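Long-range contact in fructose transport system repressor FruR (Pseudomonas putida, PDB 3O74), which probably binds specific DNA sequences as a repressor and activator of transcription, with fructose 1-phosphate as its preferred effector: residues B[209-214]-B[223-228]. Residues are numbered along the deposited sequence; the frame is centred on the assembly and turned at random.
Sequences LQLGTF and LPLPVN
Asn228 O accepts the backbone N-H of Thr213 at 2.8 Å, with a C=O...N angle of 165°, and also draws a CA-H...O contact from Gly212 CA at 3.2 Å. Asn228 N in turn donates to Leu211 O (3.0 Å), the pattern of parallel strands; 210-214 lies between 183-186 and 227-231 in one lobe of the periplasmic-binding-protein-like fold of LacI-family repressors. Ahead of this pairing the segments diverge, with Leu209 and Leu225 CA atoms 8.1 Å apart against 4.5 Å for Gly212 and Asn228 CA, and a water fills in: it donates to Pro226 O at 2.6 Å and to Leu209 O, and accepts from Leu211 N. Leu225, in the loop before the strand, points its CB toward 209-214, and chi1 178° sets CG anti to the backbone N; its CD2 then presses on Leu211 CD1 at 3.5 Å, tighter than usual, the side chains crossing at about a right angle, and also meets Leu209 CD1. Leu211 CD1 further touches Val227 CG2 (3.8 Å). The side-chain carboxamide of Asn228 is hydrogen-bonded, OD1 to the backbone N atoms of Arg268 and Ile269 and ND2 to Ser114 OG. Direct bonds thus fix the register at Gly212 and Asn228, whereas water and leucine packing join the two segments where they part ahead of the paired strands.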
ATOM      1  N   LEU B 209      23.063   6.202  13.488  1.00 63.45           N
ATOM      2  CA  LEU B 209      22.394   5.825  14.734  1.00 55.28           C
ATOM      3  C   LEU B 209      21.896   4.379  14.744  1.00 46.85           C
ATOM      4  O   LEU B 209      21.806   3.733  13.699  1.00 46.81           O
ATOM      5  CB  LEU B 209      21.230   6.775  15.051  1.00 56.61           C
ATOM      6  CG  LEU B 209      20.408   7.418  13.928  1.00 55.21           C
ATOM      7  CD1 LEU B 209      20.178   6.481  12.757  1.00 53.30           C
ATOM      8  CD2 LEU B 209      19.082   7.935  14.477  1.00 55.07           C
ATOM      9  N   GLN B 210      21.584   3.883  15.938  1.00 45.25           N
ATOM     10  CA  GLN B 210      20.897   2.604  16.098  1.00 41.89           C
ATOM     11  C   GLN B 210      19.407   2.815  15.850  1.00 36.34           C
ATOM     12  O   GLN B 210      18.775   3.610  16.545  1.00 36.63           O
ATOM     13  CB  GLN B 210      21.098   2.067  17.515  1.00 43.83           C
ATOM     14  CG  GLN B 210      22.543   1.790  17.885  1.00 55.52           C
ATOM     15  CD  GLN B 210      22.967   0.377  17.547  1.00 60.35           C
ATOM     16  OE1 GLN B 210      23.578   0.130  16.509  1.00 63.17           O
ATOM     17  NE2 GLN B 210      22.645  -0.563  18.429  1.00 61.67           N
ATOM     18  N   LEU B 211      18.846   2.100  14.877  1.00 32.36           N
ATOM     19  CA  LEU B 211      17.452   2.308  14.486  1.00 32.12           C
ATOM     20  C   LEU B 211      16.553   1.104  14.727  1.00 33.51           C
ATOM     21  O   LEU B 211      16.926  -0.035  14.450  1.00 35.25           O
ATOM     22  CB  LEU B 211      17.354   2.699  13.010  1.00 31.87           C
ATOM     23  CG  LEU B 211      17.739   4.116  12.604  1.00 40.94           C
ATOM     24  CD1 LEU B 211      17.552   4.281  11.108  1.00 41.77           C
ATOM     25  CD2 LEU B 211      16.906   5.131  13.366  1.00 47.22           C
ATOM     26  N   GLY B 212      15.349   1.379  15.218  1.00 27.91           N
ATOM     27  CA  GLY B 212      14.339   0.356  15.396  1.00 25.97           C
ATOM     28  C   GLY B 212      12.969   0.930  15.085  1.00 30.38           C
ATOM     29  O   GLY B 212      12.693   2.092  15.388  1.00 29.03           O
ATOM     30  N   THR B 213      12.104   0.116  14.488  1.00 25.78           N
ATOM     31  CA  THR B 213      10.798   0.596  14.056  1.00 25.61           C
ATOM     32  C   THR B 213       9.725  -0.484  14.140  1.00 30.23           C
ATOM     33  O   THR B 213      10.026  -1.678  14.150  1.00 28.59           O
ATOM     34  CB  THR B 213      10.844   1.116  12.604  1.00 23.07           C
ATOM     35  OG1 THR B 213       9.600   1.747  12.276  1.00 22.47           O
ATOM     36  CG2 THR B 213      11.100  -0.029  11.628  1.00 24.30           C
ATOM     37  N   PHE B 214       8.473  -0.048  14.220  1.00 32.75           N
ATOM     38  CA  PHE B 214       7.342  -0.940  14.021  1.00 29.38           C
ATOM     39  C   PHE B 214       7.070  -1.033  12.531  1.00 30.53           C
ATOM     40  O   PHE B 214       7.303  -0.079  11.788  1.00 24.68           O
ATOM     41  CB  PHE B 214       6.109  -0.424  14.755  1.00 25.56           C
ATOM     42  CG  PHE B 214       6.100  -0.748  16.219  1.00 31.33           C
ATOM     43  CD1 PHE B 214       7.001  -0.148  17.082  1.00 35.87           C
ATOM     44  CD2 PHE B 214       5.181  -1.650  16.734  1.00 29.41           C
ATOM     45  CE1 PHE B 214       6.990  -0.448  18.436  1.00 37.53           C
ATOM     46  CE2 PHE B 214       5.164  -1.950  18.077  1.00 35.24           C
ATOM     47  CZ  PHE B 214       6.068  -1.351  18.931  1.00 37.79           C
ATOM     48  N   LEU B 223      19.596  -1.463   2.892  1.00 42.07           N
ATOM     49  CA  LEU B 223      20.135  -0.288   3.569  1.00 42.50           C
ATOM     50  C   LEU B 223      21.474  -0.601   4.216  1.00 43.56           C
ATOM     51  O   LEU B 223      21.617  -1.626   4.883  1.00 50.03           O
ATOM     52  CB  LEU B 223      19.174   0.213   4.649  1.00 45.37           C
ATOM     53  CG  LEU B 223      18.113   1.244   4.276  1.00 47.28           C
ATOM     54  CD1 LEU B 223      17.561   1.866   5.546  1.00 48.56           C
ATOM     55  CD2 LEU B 223      18.701   2.310   3.374  1.00 45.25           C
ATOM     56  N   PRO B 224      22.463   0.284   4.024  1.00 47.21           N
ATOM     57  CA  PRO B 224      23.736   0.173   4.741  1.00 48.40           C
ATOM     58  C   PRO B 224      23.492   0.359   6.233  1.00 46.75           C
ATOM     59  O   PRO B 224      24.124  -0.289   7.066  1.00 47.24           O
ATOM     60  CB  PRO B 224      24.551   1.349   4.194  1.00 49.74           C
ATOM     61  CG  PRO B 224      23.916   1.688   2.892  1.00 48.14           C
ATOM     62  CD  PRO B 224      22.462   1.407   3.073  1.00 44.52           C
ATOM     63  N   LEU B 225      22.565   1.256   6.554  1.00 45.56           N
ATOM     64  CA  LEU B 225      22.129   1.476   7.921  1.00 44.71           C
ATOM     65  C   LEU B 225      21.126   0.402   8.319  1.00 47.49           C
ATOM     66  O   LEU B 225      20.003   0.382   7.816  1.00 45.54           O
ATOM     67  CB  LEU B 225      21.493   2.860   8.043  1.00 48.16           C
ATOM     68  CG  LEU B 225      20.920   3.251   9.404  1.00 52.20           C
ATOM     69  CD1 LEU B 225      21.916   2.942  10.508  1.00 56.98           C
ATOM     70  CD2 LEU B 225      20.542   4.723   9.410  1.00 52.21           C
ATOM     71  N   PRO B 226      21.532  -0.504   9.220  1.00 44.33           N
ATOM     72  CA  PRO B 226      20.664  -1.610   9.636  1.00 43.54           C
ATOM     73  C   PRO B 226      19.524  -1.133  10.530  1.00 43.73           C
ATOM     74  O   PRO B 226      19.739  -0.325  11.432  1.00 40.01           O
ATOM     75  CB  PRO B 226      21.611  -2.518  10.425  1.00 45.01           C
ATOM     76  CG  PRO B 226      22.670  -1.604  10.938  1.00 44.00           C
ATOM     77  CD  PRO B 226      22.846  -0.546   9.887  1.00 44.52           C
ATOM     78  N   VAL B 227      18.321  -1.640  10.278  1.00 38.03           N
ATOM     79  CA  VAL B 227      17.154  -1.258  11.061  1.00 35.35           C
ATOM     80  C   VAL B 227      16.426  -2.490  11.605  1.00 32.65           C
ATOM     81  O   VAL B 227      16.008  -3.358  10.841  1.00 33.90           O
ATOM     82  CB  VAL B 227      16.167  -0.430  10.206  1.00 29.22           C
ATOM     83  CG1 VAL B 227      14.927  -0.072  11.011  1.00 29.77           C
ATOM     84  CG2 VAL B 227      16.841   0.825   9.672  1.00 29.03           C
ATOM     85  N   ASN B 228      16.280  -2.567  12.923  1.00 30.15           N
ATOM     86  CA  ASN B 228      15.472  -3.617  13.531  1.00 35.82           C
ATOM     87  C   ASN B 228      13.988  -3.296  13.392  1.00 34.67           C
ATOM     88  O   ASN B 228      13.570  -2.160  13.604  1.00 35.45           O
ATOM     89  CB  ASN B 228      15.836  -3.795  15.002  1.00 34.85           C
ATOM     90  CG  ASN B 228      17.151  -4.527  15.191  1.00 38.84           C
ATOM     91  OD1 ASN B 228      17.780  -4.964  14.227  1.00 35.65           O
ATOM     92  ND2 ASN B 228      17.566  -4.671  16.437  1.00 35.03           N
TER
HETATM   93  O   HOH W   1      21.228   1.102  13.069  1.00 43.11           O